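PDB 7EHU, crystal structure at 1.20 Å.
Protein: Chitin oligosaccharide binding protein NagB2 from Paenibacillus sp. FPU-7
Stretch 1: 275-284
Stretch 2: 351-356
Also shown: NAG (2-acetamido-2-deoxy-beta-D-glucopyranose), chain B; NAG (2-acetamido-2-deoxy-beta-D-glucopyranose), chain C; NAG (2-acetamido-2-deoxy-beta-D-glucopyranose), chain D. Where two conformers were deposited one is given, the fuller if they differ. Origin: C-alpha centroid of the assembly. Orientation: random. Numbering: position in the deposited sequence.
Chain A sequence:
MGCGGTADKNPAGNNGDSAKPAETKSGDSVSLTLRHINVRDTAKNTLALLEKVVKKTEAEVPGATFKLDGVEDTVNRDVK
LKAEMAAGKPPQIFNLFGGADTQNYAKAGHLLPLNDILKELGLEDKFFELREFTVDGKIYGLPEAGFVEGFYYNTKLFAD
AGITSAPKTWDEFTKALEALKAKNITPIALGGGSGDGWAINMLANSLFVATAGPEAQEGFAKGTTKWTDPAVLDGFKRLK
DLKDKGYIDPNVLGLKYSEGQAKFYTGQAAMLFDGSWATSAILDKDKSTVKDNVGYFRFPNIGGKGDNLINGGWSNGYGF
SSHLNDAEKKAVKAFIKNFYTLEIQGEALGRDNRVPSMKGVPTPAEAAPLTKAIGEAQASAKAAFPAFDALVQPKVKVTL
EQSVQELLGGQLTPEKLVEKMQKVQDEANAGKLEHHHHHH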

# COMPACT_ATOMS: atom_id res chain seq x y z
N GLY A 275 -0.63 -6.05 1.41
CA GLY A 275 0.11 -5.70 0.23
C GLY A 275 1.36 -6.53 0.05
O GLY A 275 1.88 -7.13 0.99
N SER A 276 1.86 -6.53 -1.18
CA SER A 276 2.98 -7.39 -1.54
C SER A 276 4.27 -6.95 -0.88
O SER A 276 5.23 -7.73 -0.84
CB SER A 276 3.10 -7.55 -3.04
OG SER A 276 3.04 -6.31 -3.70
N TRP A 277 4.30 -5.75 -0.31
CA TRP A 277 5.43 -5.27 0.49
C TRP A 277 5.58 -6.02 1.81
O TRP A 277 6.58 -5.83 2.50
CB TRP A 277 5.28 -3.75 0.74
CG TRP A 277 4.03 -3.47 1.55
CD1 TRP A 277 3.85 -3.70 2.89
CD2 TRP A 277 2.77 -2.98 1.07
NE1 TRP A 277 2.56 -3.41 3.26
CE2 TRP A 277 1.88 -2.96 2.16
CE3 TRP A 277 2.32 -2.55 -0.19
CZ2 TRP A 277 0.56 -2.55 2.03
CZ3 TRP A 277 1.01 -2.14 -0.31
CH2 TRP A 277 0.15 -2.13 0.79
N ALA A 278 4.62 -6.89 2.15
CA ALA A 278 4.69 -7.69 3.36
C ALA A 278 5.46 -8.99 3.16
O ALA A 278 5.74 -9.69 4.14
CB ALA A 278 3.27 -8.05 3.83
N THR A 279 5.80 -9.35 1.91
CA THR A 279 6.36 -10.68 1.65
C THR A 279 7.59 -10.97 2.49
O THR A 279 7.75 -12.08 2.99
CB THR A 279 6.66 -10.83 0.16
OG1 THR A 279 5.43 -10.83 -0.55
CG2 THR A 279 7.42 -12.13 -0.14
N SER A 280 8.50 -9.99 2.61
CA SER A 280 9.74 -10.27 3.33
C SER A 280 9.47 -10.71 4.76
O SER A 280 10.17 -11.56 5.30
CB SER A 280 10.67 -9.06 3.34
OG SER A 280 10.02 -7.94 3.92
N ALA A 281 8.47 -10.11 5.42
CA ALA A 281 8.17 -10.49 6.79
C ALA A 281 7.63 -11.91 6.85
O ALA A 281 7.90 -12.65 7.80
CB ALA A 281 7.17 -9.52 7.41
N ILE A 282 6.86 -12.31 5.83
CA ILE A 282 6.25 -13.63 5.75
C ILE A 282 7.27 -14.71 5.39
O ILE A 282 7.05 -15.88 5.72
CB ILE A 282 5.04 -13.54 4.81
CG1 ILE A 282 3.97 -12.68 5.49
CG2 ILE A 282 4.50 -14.89 4.44
CD1 ILE A 282 2.91 -12.16 4.60
N LEU A 283 8.38 -14.33 4.78
CA LEU A 283 9.44 -15.28 4.43
C LEU A 283 10.61 -15.26 5.40
O LEU A 283 11.52 -16.06 5.25
CB LEU A 283 9.91 -15.03 3.00
CG LEU A 283 8.85 -15.23 1.92
CD1 LEU A 283 9.46 -15.01 0.56
CD2 LEU A 283 8.20 -16.61 2.00
N ASP A 284 10.59 -14.37 6.39
CA ASP A 284 11.75 -14.17 7.26
C ASP A 284 12.12 -15.47 7.97
O ASP A 284 11.33 -16.00 8.75
CB ASP A 284 11.36 -13.12 8.29
CG ASP A 284 12.52 -12.71 9.16
OD1 ASP A 284 13.19 -11.72 8.79
OD2 ASP A 284 12.79 -13.39 10.19
N ARG A 351 16.61 -9.69 -2.35
CA ARG A 351 16.70 -9.90 -0.91
C ARG A 351 15.35 -9.81 -0.19
O ARG A 351 15.03 -10.65 0.65
CB ARG A 351 17.65 -8.91 -0.25
CG ARG A 351 17.80 -9.13 1.27
CD ARG A 351 18.74 -8.11 1.93
NE ARG A 351 20.15 -8.48 1.78
CZ ARG A 351 21.07 -8.37 2.74
NH1 ARG A 351 20.77 -7.90 3.94
NH2 ARG A 351 22.32 -8.73 2.47
N ASP A 352 14.59 -8.77 -0.47
CA ASP A 352 13.36 -8.51 0.26
C ASP A 352 12.14 -8.77 -0.55
O ASP A 352 11.03 -8.43 -0.10
CB ASP A 352 13.32 -7.08 0.74
CG ASP A 352 13.77 -6.96 2.13
OD1 ASP A 352 14.12 -8.00 2.76
OD2 ASP A 352 13.70 -5.83 2.60
N ASN A 353 12.30 -9.35 -1.74
CA ASN A 353 11.14 -9.67 -2.54
C ASN A 353 10.35 -8.41 -2.81
O ASN A 353 9.12 -8.47 -2.93
CB ASN A 353 10.29 -10.75 -1.88
CG ASN A 353 10.83 -12.14 -2.15
OD1 ASN A 353 10.56 -12.73 -3.20
ND2 ASN A 353 11.65 -12.64 -1.26
N ARG A 354 11.04 -7.26 -2.88
CA ARG A 354 10.38 -6.00 -3.19
C ARG A 354 10.16 -5.89 -4.70
O ARG A 354 11.06 -6.12 -5.50
CB ARG A 354 11.18 -4.81 -2.60
CG ARG A 354 11.48 -4.92 -1.07
CD ARG A 354 11.54 -3.57 -0.27
NE ARG A 354 12.73 -2.78 -0.61
CZ ARG A 354 13.96 -3.02 -0.15
NH1 ARG A 354 14.24 -4.02 0.69
NH2 ARG A 354 14.95 -2.26 -0.57
N VAL A 355 8.93 -5.54 -5.07
CA VAL A 355 8.43 -5.57 -6.44
C VAL A 355 8.94 -4.38 -7.23
O VAL A 355 8.66 -3.24 -6.83
CB VAL A 355 6.89 -5.52 -6.37
CG1 VAL A 355 6.26 -5.30 -7.73
CG2 VAL A 355 6.32 -6.75 -5.69
N PRO A 356 9.65 -4.55 -8.36
CA PRO A 356 10.23 -3.38 -9.05
C PRO A 356 9.20 -2.38 -9.54
O PRO A 356 8.08 -2.74 -9.95
CB PRO A 356 10.98 -3.99 -10.23
CG PRO A 356 11.34 -5.36 -9.75
CD PRO A 356 10.17 -5.82 -8.93
C1 NAG B . 9.44 -2.74 3.43
C2 NAG B . 8.22 -2.73 4.36
C3 NAG B . 7.01 -2.12 3.67
C4 NAG B . 7.36 -0.85 2.91
C5 NAG B . 8.65 -1.01 2.11
C6 NAG B . 9.11 0.26 1.45
C7 NAG B . 8.02 -4.59 5.99
C8 NAG B . 7.64 -6.04 6.16
N2 NAG B . 7.91 -4.10 4.75
O1 NAG B . 10.57 -3.18 4.10
O3 NAG B . 6.01 -1.89 4.66
O4 NAG B . 6.36 -0.63 1.91
O5 NAG B . 9.70 -1.46 2.97
O6 NAG B . 9.11 1.35 2.36
O7 NAG B . 8.37 -3.89 6.94
C1 NAG C . 5.38 0.36 2.15
C2 NAG C . 4.70 0.57 0.80
C3 NAG C . 3.45 1.44 0.95
C4 NAG C . 2.56 0.95 2.08
C5 NAG C . 3.40 0.79 3.34
C6 NAG C . 2.65 0.24 4.53
C7 NAG C . 6.29 0.58 -1.10
C8 NAG C . 7.22 1.43 -1.91
N2 NAG C . 5.63 1.21 -0.12
O3 NAG C . 2.78 1.43 -0.29
O4 NAG C . 1.56 1.93 2.35
O5 NAG C . 4.46 -0.14 3.07
O6 NAG C . 3.48 0.22 5.68
O7 NAG C . 6.14 -0.62 -1.34
C1 NAG D . 0.24 1.61 2.02
C2 NAG D . -0.64 2.72 2.56
C3 NAG D . -2.08 2.54 2.07
C4 NAG D . -2.12 2.43 0.56
C5 NAG D . -1.18 1.32 0.09
C6 NAG D . -1.08 1.21 -1.42
C7 NAG D . -0.07 3.84 4.66
C8 NAG D . -0.12 3.77 6.16
N2 NAG D . -0.59 2.80 4.01
O3 NAG D . -2.84 3.66 2.52
O4 NAG D . -3.42 2.11 0.08
O5 NAG D . 0.14 1.57 0.60
O6 NAG D . -0.60 2.41 -2.01
O7 NAG D . 0.42 4.80 4.06
O HOH W 1 7.74 -7.18 -1.26
O HOH W 2 8.57 -7.54 0.93
O HOH W 3 6.54 -10.48 -3.11
O HOH W 4 10.95 -5.67 2.84

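The two stretches meet over a small area, 257 Å² with both sides summed. No direct hydrogen bond crosses between them. The contact consists of a few van der Waals touches, with ordered water filling the gaps between polar groups.

At N353 the chain leaves the helix. The helix that ends with R351 and D352 stops here, and N353 takes positive phi (58°). Its CA-to-CB bond points toward stretch 1. With chi1 at -82° (m), the side chain lies along the face offered by T279 and L283. T279 CG2 packs against N353 CB at 3.6 Å, and L283 CD1 approaches N353 ND2 at 3.7 Å. The second is a methyl-to-amide contact, so it gives packing and no hydrogen bond. N353 OD1 is hydrogen-bonded elsewhere in the structure.

T279 and L283 are four residues apart, so they sit on the same side of the helix. The backbone bond from L283 N to T279 O, 2.9 Å, links them directly. L283 is m,t, a common leucine form in helices, and its CD1 is the atom that reaches N353. T279 is also m. This rotamer places T279 OG1 3.1 Å from S276 O, back along its own stretch, while CG2 faces N353. Water 3 lies 2.8 Å from T279 OG1 and donates to N353 O at 3.3 Å, so it bridges the stretches beside the methyl contact.

S276 adopts p. Its OG lies 3.9 Å from V355 CG2, a contact without polar character, and the hydroxyl is hydrogen-bonded elsewhere. V355 is t (chi1 170°), which turns CG2 to S276; V355 CG1 is farther, 5.3 Å from S276 OG. The backbone of S276 meets stretch 2 through solvent: S276 O and N353 O are both acceptors, 4.5 Å apart, and water 1 sits between them. It lies 2.6 Å from S276 O and 2.5 Å from N353 O.

S280 and D352 are the closest approach of the two backbones, with 5.1 Å between S280 CA and D352 CA. S280 CB rests 3.5 Å from D352 O and 3.7 Å from D352 OD1. The p rotamer of S280 puts its hydroxyl by water 4, 2.7 Å from OG. That water makes a weak hydrogen bond to D352 OD2 at 2.8 Å and also lies 2.8 Å from O1 of the chain B NAG. Water 2 accepts from S280 N at 3.0 Å and donates to D352 O at 2.8 Å.

D352 has an off-well chi1 of -97°. D352 OD2 forms a salt bridge with R354 NH1 at 2.7 Å, although the hydrogen bond within it is weak at 123°. D352 OD1 is hydrogen-bonded elsewhere in the structure.

W277 turns the end of its side chain away from stretch 2 and toward the sugars. W277 is p, with chi2 at 74°, and O5 of the chain C NAG lies over one ring face, 3.6 Å from W277 CD1. W277 O accepts from N2 of the chain B NAG at 3.1 Å and 170°. These contacts suit a chitin oligosaccharide binding protein.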